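Local coordinates for ribosome maturation protein SDO1 homolog (Methanothermobacter thermautotrophicus, PDB 2WBM) that probably binds RNA and the ribosome and takes part in ribosome maturation, as a flexible archaeal member of the SDO1/SBDS family, at residues A30-H35 with P98-R103; A129-N134 with I180-V185; G138-P143 with L230-Y235. All blocks are in the same frame, centred on the assembly; numbering follows the deposited sequence. Where two conformers were deposited one is given.

Interaction 1. Residues A30-H35 with P98-R103; sequences ARLESH and PVILRR
Ile-100 rests its CG2 methyl on the backbone of Ala-30 to Leu-32, at 3.4 Å from Ala-30 O and 3.9 Å from Leu-32 N. The torsion explains the choice of branch: chi1 of -64° puts CG1 anti to the carbonyl carbon, facing Leu-32 CB at 4.0 Å, and leaves CG2 anti to the backbone N, against the main chain. One beta-branched residue thus spans the two strand residues whose CB atoms point toward the helix. On the Ala-30 side, the methyl CB is shared between Ile-100 CG2 and Leu-101 CD2, 3.8 Å from each. Leu-101 starts out pointing away from the strand, and only its end comes back to make this touch.

The geometry is that of a helix laid across an antiparallel sheet: the axes of the short segments 30-34 and 98-103 are perpendicular and pass 7.1 Å apart. Strand 28-34 is the middle of three strands in the SBDS N-terminal domain, and helix 93-103 covers the face carrying Ala-30 and Leu-32. Phe-88 of helix 81-88 adds to the same apolar cluster, touching Leu-32, Val-99 and Ile-100.

Leu-32 carries the outer part of the contact by splitting its two methyls. Its extended first torsion (chi1 180°) sends the fork out over the helix, where CD2 meets Val-99 CG1 at 4.1 Å, the two side chains crossing at a slant. CD1 goes to the helix end, 3.9 Å from Arg-103 O, with Arg-103 CB slightly farther off; the rest of that arginine leads away from the strand.

Interaction 2. Residues A129-N134 with I180-V185; sequences AREAIN and IKFEKV
Glu-131 OE1 receives the ammonium group of Lys-184 at 2.8 Å from NZ, a salt bridge made on the syn side of the carboxylate and tilted 18° out of its plane. The other oxygen, OE2, pairs with Lys-127, one turn earlier on helix 110-131, which leaves the carboxylate between two lysines. A bend at chi2 (-69°) turns the carboxylate of Glu-131 to Lys-184. Separately, the backbone of Glu-131, at the end of helix 110-131, sets its CB over the aromatic ring of Phe-182. That CB lies 3.6 Å from the ring centroid and almost exactly on the ring normal, a CH-pi contact over one face. Ala-132 CB comes to the ring obliquely, and it also packs 3.6 Å from Ile-180 CG1.

Behind the side chains runs a short antiparallel ladder. Ile-133 and Lys-181 form a hydrogen-bonded pair, with Ile-133 N to Lys-181 O at 2.8 Å and the return bond from Lys-181 N to Ile-133 O at 3.1 Å. Ala-132 faces Phe-182 as the non-hydrogen-bonded pair; beyond the bridge, Glu-183 N bonds to the O of Glu-131, the last helical residue (3.1 Å, 161° at the hydrogen). Helix 110-131 therefore passes straight into the edge of the sheet built on strand 181-191. On the face shared by Ile-133 and Lys-181, Ile-133 CD1 packs 4.0 Å from Glu-183 CB, while Glu-183 OE1 takes a salt bridge from Lys-181 NZ.

Glu-131 thus joins helix and strand with both its carbonyl and its carboxylate. The two lysines would be expected to stabilise the charged form of this buried acid, and its methylene, held over the aromatic face, ties the ionic contact to the apolar one.

Interaction 3. Residues G138-P143 with L230-Y235; sequences GLPHPP and LQDSFY
Gln-231 and Gly-138 supply the polar link, a single hydrogen bond from Gln-231 NE2 to Gly-138 O at 2.9 Å. Its geometry is close to ideal: the angle at the hydrogen is 179°, the carbonyl oxygen lies only 1° out of the glutamine amide plane, and the donor sits in the carbonyl plane of Gly-138. The same NE2 also bonds to Gly-228 O, so the amide nitrogen bridges two backbone carbonyls and the flat group is fixed in its rotation. Gln-231 attains this reach with CG anti to its own carbonyl carbon (chi1 -69°) and the chain extended beyond it, which carries the amide out from the first turn of helix 231-241.

The contact joins two parts of the SBDS fold: residues 138-143 belong to the loop between strand 132-133 and helix 143-152, in the range of domain II, whereas residues 230-235 open a helix of the C-terminal domain, with Leu-230 at the N-cap position.

Van der Waals contacts centre on the ring of Pro-140, which crosses the Gln-231 side chain at about a right angle. Pro-140 CG lies 3.9 Å from Gln-231 CB, and Pro-140 CD is at the same distance from Gln-231 NE2, so the ring meets the glutamine at both the root and the amide end. Asp-232 approaches the ring obliquely, its OD2 3.8 Å from Pro-140 CG. Near the surface a glycerol, probably from the crystallisation liquor, hydrogen-bonds to Gln-231 O.

Interactions 2 and 3 are neighbours, with centres about 9 Å apart, and they touch directly: Asn-134 N lies 2.8 Å from Leu-139 O, a probable hydrogen bond, and Ile-133 CG2 packs 3.7 Å from Gly-138 O. Their segments alternate along the chain, so the chain running from 129-134 to 138-143 meets strand 181-191 first and helix 231-241 next. Interaction 1 stands apart in the N-terminal domain, its centre about 38 Å from that of interaction 2 and 44 Å from that of interaction 3, on the opposite side of the chain's centre. It touches neither, the nearest atoms being about 25 and 32 Å away.

Interaction 1. Residues A30-H35 with P98-R103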
loop_
_atom_site.group_PDB
_atom_site.type_symbol
_atom_site.label_atom_id
_atom_site.label_comp_id
_atom_site.label_asym_id
_atom_site.label_seq_id
_atom_site.Cartn_x
_atom_site.Cartn_y
_atom_site.Cartn_z
ATOM N N ALA A 30 -1.976 -19.932 -5.873
ATOM C CA ALA A 30 -0.974 -19.706 -6.915
ATOM C C ALA A 30 -0.842 -21.014 -7.681
ATOM O O ALA A 30 -0.683 -22.086 -7.079
ATOM C CB ALA A 30 0.378 -19.274 -6.306
ATOM N N ARG A 31 -0.938 -20.929 -8.996
ATOM C CA ARG A 31 -1.026 -22.097 -9.867
ATOM C C ARG A 31 0.074 -22.048 -10.922
ATOM O O ARG A 31 0.337 -20.995 -11.503
ATOM C CB ARG A 31 -2.383 -22.067 -10.589
ATOM C CG ARG A 31 -2.548 -23.138 -11.650
ATOM C CD ARG A 31 -3.852 -22.968 -12.358
ATOM N NE ARG A 31 -4.992 -23.316 -11.506
ATOM C CZ ARG A 31 -6.264 -23.018 -11.783
ATOM N NH1 ARG A 31 -6.603 -22.367 -12.905
ATOM N NH2 ARG A 31 -7.222 -23.406 -10.947
ATOM N N LEU A 32 0.704 -23.191 -11.178
ATOM C CA LEU A 32 1.615 -23.319 -12.289
ATOM C C LEU A 32 1.260 -24.588 -13.058
ATOM O O LEU A 32 1.109 -25.652 -12.444
ATOM C CB LEU A 32 3.054 -23.391 -11.774
ATOM C CG LEU A 32 4.130 -23.536 -12.862
ATOM C CD1 LEU A 32 4.114 -22.367 -13.825
ATOM C CD2 LEU A 32 5.511 -23.636 -12.194
ATOM N N GLU A 33 1.131 -24.472 -14.378
ATOM C CA GLU A 33 0.845 -25.628 -15.247
ATOM C C GLU A 33 2.074 -26.046 -16.025
ATOM O O GLU A 33 2.733 -25.207 -16.643
ATOM C CB GLU A 33 -0.268 -25.315 -16.249
ATOM C CG GLU A 33 -1.590 -25.015 -15.609
ATOM C CD GLU A 33 -2.748 -25.054 -16.589
ATOM O OE1 GLU A 33 -2.540 -25.393 -17.779
ATOM O OE2 GLU A 33 -3.874 -24.741 -16.160
ATOM N N SER A 34 2.366 -27.344 -16.023
ATOM C CA SER A 34 3.415 -27.893 -16.880
ATOM C C SER A 34 2.829 -29.051 -17.669
ATOM O O SER A 34 2.344 -30.039 -17.086
ATOM C CB SER A 34 4.616 -28.369 -16.037
ATOM O OG SER A 34 5.555 -29.066 -16.847
ATOM N N HIS A 35 2.864 -28.915 -18.986
ATOM C CA HIS A 35 2.327 -29.918 -19.900
ATOM C C HIS A 35 0.913 -30.397 -19.508
ATOM O O HIS A 35 0.617 -31.588 -19.556
ATOM C CB HIS A 35 3.310 -31.085 -20.017
ATOM C CG HIS A 35 4.597 -30.717 -20.688
ATOM N ND1 HIS A 35 5.790 -30.611 -20.007
ATOM C CD2 HIS A 35 4.870 -30.405 -21.976
ATOM C CE1 HIS A 35 6.747 -30.264 -20.850
ATOM N NE2 HIS A 35 6.213 -30.131 -22.050
ATOM N N PRO A 98 8.405 -21.201 -4.442
ATOM C CA PRO A 98 8.934 -19.973 -5.076
ATOM C C PRO A 98 8.816 -20.004 -6.592
ATOM O O PRO A 98 8.596 -18.953 -7.204
ATOM C CB PRO A 98 10.410 -19.969 -4.676
ATOM C CG PRO A 98 10.458 -20.742 -3.399
ATOM C CD PRO A 98 9.407 -21.809 -3.539
ATOM N N VAL A 99 8.946 -21.190 -7.194
ATOM C CA VAL A 99 8.784 -21.327 -8.655
ATOM C C VAL A 99 7.319 -21.081 -9.056
ATOM O O VAL A 99 7.038 -20.345 -10.016
ATOM C CB VAL A 99 9.275 -22.699 -9.180
ATOM C CG1 VAL A 99 9.189 -22.744 -10.709
ATOM C CG2 VAL A 99 10.729 -22.941 -8.727
ATOM N N ILE A 100 6.393 -21.659 -8.301
ATOM C CA ILE A 100 4.971 -21.446 -8.586
ATOM C C ILE A 100 4.636 -19.955 -8.443
ATOM O O ILE A 100 3.975 -19.370 -9.312
ATOM C CB ILE A 100 4.052 -22.308 -7.715
ATOM C CG1 ILE A 100 4.284 -23.795 -8.011
ATOM C CG2 ILE A 100 2.585 -21.939 -7.978
ATOM C CD1 ILE A 100 3.440 -24.737 -7.143
ATOM N N LEU A 101 5.114 -19.333 -7.368
ATOM C CA LEU A 101 4.859 -17.897 -7.157
ATOM C C LEU A 101 5.444 -16.994 -8.242
ATOM O O LEU A 101 4.812 -16.011 -8.687
ATOM C CB LEU A 101 5.365 -17.461 -5.776
ATOM C CG LEU A 101 4.536 -17.966 -4.587
ATOM C CD1 LEU A 101 5.280 -17.713 -3.291
ATOM C CD2 LEU A 101 3.149 -17.296 -4.560
ATOM N N ARG A 102 6.661 -17.309 -8.676
ATOM C CA ARG A 102 7.345 -16.439 -9.602
ATOM C C ARG A 102 6.970 -16.673 -11.058
ATOM O O ARG A 102 7.018 -15.743 -11.844
ATOM C CB ARG A 102 8.860 -16.525 -9.402
ATOM C CG ARG A 102 9.302 -15.851 -8.112
ATOM C CD ARG A 102 10.695 -16.289 -7.719
ATOM N NE ARG A 102 11.190 -15.558 -6.552
ATOM C CZ ARG A 102 12.077 -16.044 -5.689
ATOM N NH1 ARG A 102 12.560 -17.266 -5.850
ATOM N NH2 ARG A 102 12.476 -15.310 -4.663
ATOM N N ARG A 103 6.582 -17.899 -11.404
ATOM C CA ARG A 103 6.321 -18.259 -12.802
ATOM C C ARG A 103 4.843 -18.495 -13.104
ATOM O O ARG A 103 4.453 -18.552 -14.277
ATOM C CB ARG A 103 7.098 -19.528 -13.190
ATOM C CG ARG A 103 8.632 -19.407 -13.160
ATOM C CD ARG A 103 9.145 -18.508 -14.242
ATOM N NE ARG A 103 10.595 -18.599 -14.383
ATOM C CZ ARG A 103 11.225 -19.048 -15.467
ATOM N NH1 ARG A 103 10.540 -19.446 -16.534
ATOM N NH2 ARG A 103 12.552 -19.081 -15.492
#

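Interaction 2. Residues A129-N134 with I180-V185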
loop_
_atom_site.group_PDB
_atom_site.type_symbol
_atom_site.label_atom_id
_atom_site.label_comp_id
_atom_site.label_asym_id
_atom_site.label_seq_id
_atom_site.Cartn_x
_atom_site.Cartn_y
_atom_site.Cartn_z
ATOM N N ALA A 129 -4.393 10.765 -2.807
ATOM C CA ALA A 129 -4.878 11.989 -2.159
ATOM C C ALA A 129 -3.896 12.489 -1.101
ATOM O O ALA A 129 -3.761 13.690 -0.912
ATOM C CB ALA A 129 -6.237 11.770 -1.528
ATOM N N ARG A 130 -3.236 11.554 -0.420
ATOM C CA ARG A 130 -2.246 11.868 0.613
ATOM C C ARG A 130 -0.973 12.486 0.017
ATOM O O ARG A 130 -0.433 13.462 0.558
ATOM C CB ARG A 130 -1.936 10.576 1.373
ATOM C CG ARG A 130 -0.776 10.571 2.338
ATOM C CD ARG A 130 -0.627 9.118 2.841
ATOM N NE ARG A 130 -1.911 8.576 3.312
ATOM C CZ ARG A 130 -2.396 7.362 3.027
ATOM N NH1 ARG A 130 -1.724 6.516 2.255
ATOM N NH2 ARG A 130 -3.576 6.992 3.512
ATOM N N GLU A 131 -0.495 11.931 -1.096
ATOM C CA GLU A 131 0.821 12.325 -1.611
ATOM C C GLU A 131 0.772 13.461 -2.621
ATOM O O GLU A 131 1.776 14.136 -2.841
ATOM C CB GLU A 131 1.557 11.124 -2.221
ATOM C CG GLU A 131 1.747 9.925 -1.281
ATOM C CD GLU A 131 2.733 10.175 -0.138
ATOM O OE1 GLU A 131 3.570 11.110 -0.206
ATOM O OE2 GLU A 131 2.674 9.415 0.845
ATOM N N ALA A 132 -0.387 13.665 -3.235
ATOM C CA ALA A 132 -0.481 14.543 -4.402
ATOM C C ALA A 132 -0.798 15.997 -4.072
ATOM O O ALA A 132 -1.405 16.306 -3.043
ATOM C CB ALA A 132 -1.500 14.015 -5.386
ATOM N N ILE A 133 -0.360 16.883 -4.958
ATOM C CA ILE A 133 -0.857 18.255 -4.994
ATOM C C ILE A 133 -1.282 18.592 -6.413
ATOM O O ILE A 133 -0.948 17.878 -7.356
ATOM C CB ILE A 133 0.198 19.284 -4.536
ATOM C CG1 ILE A 133 1.418 19.268 -5.474
ATOM C CG2 ILE A 133 0.571 19.046 -3.067
ATOM C CD1 ILE A 133 2.287 20.529 -5.394
ATOM N N ASN A 134 -2.047 19.668 -6.538
ATOM C CA ASN A 134 -2.313 20.302 -7.807
ATOM C C ASN A 134 -1.128 21.240 -8.035
ATOM O O ASN A 134 -0.973 22.211 -7.296
ATOM C CB ASN A 134 -3.623 21.093 -7.698
ATOM C CG ASN A 134 -4.000 21.805 -8.982
ATOM O OD1 ASN A 134 -3.150 22.115 -9.819
ATOM N ND2 ASN A 134 -5.288 22.088 -9.134
ATOM N N ILE A 180 -1.824 17.144 -11.589
ATOM C CA ILE A 180 -1.447 16.350 -10.417
ATOM C C ILE A 180 0.011 15.906 -10.429
ATOM O O ILE A 180 0.566 15.555 -11.478
ATOM C CB ILE A 180 -2.393 15.127 -10.248
ATOM C CG1 ILE A 180 -2.197 14.462 -8.879
ATOM C CG2 ILE A 180 -2.253 14.141 -11.433
ATOM C CD1 ILE A 180 -3.347 13.557 -8.466
ATOM N N LYS A 181 0.611 15.912 -9.239
ATOM C CA LYS A 181 1.994 15.542 -9.044
ATOM C C LYS A 181 2.130 15.118 -7.586
ATOM O O LYS A 181 1.482 15.692 -6.721
ATOM C CB LYS A 181 2.872 16.767 -9.303
ATOM C CG LYS A 181 4.360 16.510 -9.431
ATOM C CD LYS A 181 5.105 17.837 -9.605
ATOM C CE LYS A 181 6.609 17.638 -9.759
ATOM N NZ LYS A 181 7.255 17.158 -8.500
ATOM N N PHE A 182 2.962 14.117 -7.325
ATOM C CA PHE A 182 3.353 13.774 -5.959
ATOM C C PHE A 182 4.427 14.761 -5.524
ATOM O O PHE A 182 5.419 14.967 -6.227
ATOM C CB PHE A 182 3.901 12.351 -5.894
ATOM C CG PHE A 182 2.839 11.285 -5.789
ATOM C CD1 PHE A 182 1.506 11.566 -6.069
ATOM C CD2 PHE A 182 3.188 9.989 -5.442
ATOM C CE1 PHE A 182 0.526 10.570 -5.984
ATOM C CE2 PHE A 182 2.214 8.986 -5.355
ATOM C CZ PHE A 182 0.884 9.287 -5.627
ATOM N N GLU A 183 4.212 15.395 -4.379
ATOM C CA GLU A 183 5.181 16.364 -3.864
ATOM C C GLU A 183 5.048 16.505 -2.369
ATOM O O GLU A 183 3.940 16.636 -1.844
ATOM C CB GLU A 183 4.992 17.724 -4.537
ATOM C CG GLU A 183 6.163 18.677 -4.346
ATOM C CD GLU A 183 6.207 19.767 -5.409
ATOM O OE1 GLU A 183 6.110 19.447 -6.617
ATOM O OE2 GLU A 183 6.355 20.947 -5.030
ATOM N N LYS A 184 6.187 16.473 -1.681
ATOM C CA LYS A 184 6.221 16.775 -0.268
ATOM C C LYS A 184 6.245 18.293 -0.154
ATOM O O LYS A 184 6.742 18.975 -1.052
ATOM C CB LYS A 184 7.472 16.205 0.413
ATOM C CG LYS A 184 7.729 14.723 0.184
ATOM C CD LYS A 184 6.745 13.820 0.912
ATOM C CE LYS A 184 7.055 12.344 0.579
ATOM N NZ LYS A 184 6.006 11.393 1.048
ATOM N N VAL A 185 5.676 18.813 0.924
ATOM C CA VAL A 185 5.736 20.252 1.200
ATOM C C VAL A 185 6.271 20.461 2.603
ATOM O O VAL A 185 6.206 19.555 3.440
ATOM C CB VAL A 185 4.371 20.957 1.047
ATOM C CG1 VAL A 185 3.792 20.722 -0.361
ATOM C CG2 VAL A 185 3.402 20.506 2.126
#

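Interaction 3. Residues G138-P143 with L230-Y235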
loop_
_atom_site.group_PDB
_atom_site.type_symbol
_atom_site.label_atom_id
_atom_site.label_comp_id
_atom_site.label_asym_id
_atom_site.label_seq_id
_atom_site.Cartn_x
_atom_site.Cartn_y
_atom_site.Cartn_z
ATOM N N GLY A 138 -0.554 24.445 -5.730
ATOM C CA GLY A 138 0.143 23.838 -4.589
ATOM C C GLY A 138 -0.750 23.148 -3.567
ATOM O O GLY A 138 -0.259 22.656 -2.540
ATOM N N LEU A 139 -2.051 23.096 -3.850
ATOM C CA LEU A 139 -3.048 22.581 -2.902
ATOM C C LEU A 139 -3.335 21.077 -3.059
ATOM O O LEU A 139 -3.081 20.504 -4.121
ATOM C CB LEU A 139 -4.353 23.373 -3.030
ATOM C CG LEU A 139 -4.291 24.875 -2.745
ATOM C CD1 LEU A 139 -5.630 25.536 -3.059
ATOM C CD2 LEU A 139 -3.854 25.156 -1.303
ATOM N N PRO A 140 -3.872 20.442 -1.997
ATOM C CA PRO A 140 -4.254 19.026 -2.041
ATOM C C PRO A 140 -5.465 18.771 -2.932
ATOM O O PRO A 140 -6.278 19.670 -3.137
ATOM C CB PRO A 140 -4.652 18.730 -0.587
ATOM C CG PRO A 140 -4.034 19.803 0.223
ATOM C CD PRO A 140 -4.098 21.011 -0.655
ATOM N N HIS A 141 -5.567 17.557 -3.464
ATOM C CA HIS A 141 -6.799 17.094 -4.096
ATOM C C HIS A 141 -7.557 16.257 -3.069
ATOM O O HIS A 141 -6.996 15.316 -2.507
ATOM C CB HIS A 141 -6.498 16.217 -5.314
ATOM C CG HIS A 141 -5.955 16.959 -6.496
ATOM N ND1 HIS A 141 -6.707 17.854 -7.224
ATOM C CD2 HIS A 141 -4.744 16.904 -7.101
ATOM C CE1 HIS A 141 -5.977 18.335 -8.216
ATOM N NE2 HIS A 141 -4.781 17.778 -8.160
ATOM N N PRO A 142 -8.835 16.588 -2.809
ATOM C CA PRO A 142 -9.624 15.710 -1.947
ATOM C C PRO A 142 -9.749 14.305 -2.567
ATOM O O PRO A 142 -9.693 14.175 -3.803
ATOM C CB PRO A 142 -10.995 16.397 -1.911
ATOM C CG PRO A 142 -10.735 17.802 -2.306
ATOM C CD PRO A 142 -9.617 17.732 -3.292
ATOM N N PRO A 143 -9.892 13.260 -1.723
ATOM C CA PRO A 143 -10.145 11.895 -2.216
ATOM C C PRO A 143 -11.235 11.815 -3.297
ATOM O O PRO A 143 -11.041 11.136 -4.305
ATOM C CB PRO A 143 -10.572 11.148 -0.951
ATOM C CG PRO A 143 -9.775 11.815 0.128
ATOM C CD PRO A 143 -9.722 13.282 -0.255
ATOM N N LEU A 230 -1.708 16.239 2.469
ATOM C CA LEU A 230 -2.126 16.286 3.881
ATOM C C LEU A 230 -2.143 17.686 4.501
ATOM O O LEU A 230 -2.345 17.822 5.713
ATOM C CB LEU A 230 -1.246 15.366 4.739
ATOM C CG LEU A 230 -1.427 13.869 4.461
ATOM C CD1 LEU A 230 -0.457 13.059 5.288
ATOM C CD2 LEU A 230 -2.855 13.425 4.707
ATOM N N GLN A 231 -1.947 18.716 3.682
ATOM C CA GLN A 231 -1.848 20.096 4.202
ATOM C C GLN A 231 -3.051 20.492 5.064
ATOM O O GLN A 231 -2.878 21.049 6.152
ATOM C CB GLN A 231 -1.670 21.098 3.064
ATOM C CG GLN A 231 -0.324 21.017 2.365
ATOM C CD GLN A 231 -0.292 21.859 1.111
ATOM O OE1 GLN A 231 -0.304 23.091 1.178
ATOM N NE2 GLN A 231 -0.270 21.206 -0.044
ATOM N N ASP A 232 -4.258 20.190 4.591
ATOM C CA ASP A 232 -5.472 20.580 5.314
ATOM C C ASP A 232 -5.738 19.714 6.546
ATOM O O ASP A 232 -6.136 20.235 7.589
ATOM C CB ASP A 232 -6.689 20.621 4.382
ATOM C CG ASP A 232 -6.543 21.667 3.283
ATOM O OD1 ASP A 232 -6.007 22.763 3.562
ATOM O OD2 ASP A 232 -6.960 21.394 2.140
ATOM N N SER A 233 -5.522 18.404 6.429
ATOM C CA SER A 233 -5.683 17.479 7.551
ATOM C C SER A 233 -4.702 17.821 8.677
ATOM O O SER A 233 -5.032 17.749 9.861
ATOM C CB SER A 233 -5.476 16.038 7.076
ATOM O OG SER A 233 -5.414 15.141 8.166
ATOM N N PHE A 234 -3.485 18.186 8.283
ATOM C CA PHE A 234 -2.421 18.548 9.226
ATOM C C PHE A 234 -2.825 19.775 10.025
ATOM O O PHE A 234 -2.736 19.781 11.265
ATOM C CB PHE A 234 -1.124 18.813 8.465
ATOM C CG PHE A 234 0.091 19.029 9.347
ATOM C CD1 PHE A 234 0.372 18.167 10.407
ATOM C CD2 PHE A 234 0.967 20.078 9.091
ATOM C CE1 PHE A 234 1.517 18.352 11.206
ATOM C CE2 PHE A 234 2.120 20.273 9.891
ATOM C CZ PHE A 234 2.394 19.398 10.941
ATOM N N TYR A 235 -3.284 20.806 9.319
ATOM C CA TYR A 235 -3.748 22.013 9.977
ATOM C C TYR A 235 -4.908 21.690 10.928
ATOM O O TYR A 235 -4.932 22.158 12.072
ATOM C CB TYR A 235 -4.168 23.094 8.971
ATOM C CG TYR A 235 -4.682 24.317 9.695
ATOM C CD1 TYR A 235 -3.791 25.225 10.273
ATOM C CD2 TYR A 235 -6.054 24.530 9.871
ATOM C CE1 TYR A 235 -4.249 26.330 10.973
ATOM C CE2 TYR A 235 -6.523 25.638 10.576
ATOM C CZ TYR A 235 -5.608 26.528 11.124
ATOM O OH TYR A 235 -6.045 27.627 11.819
#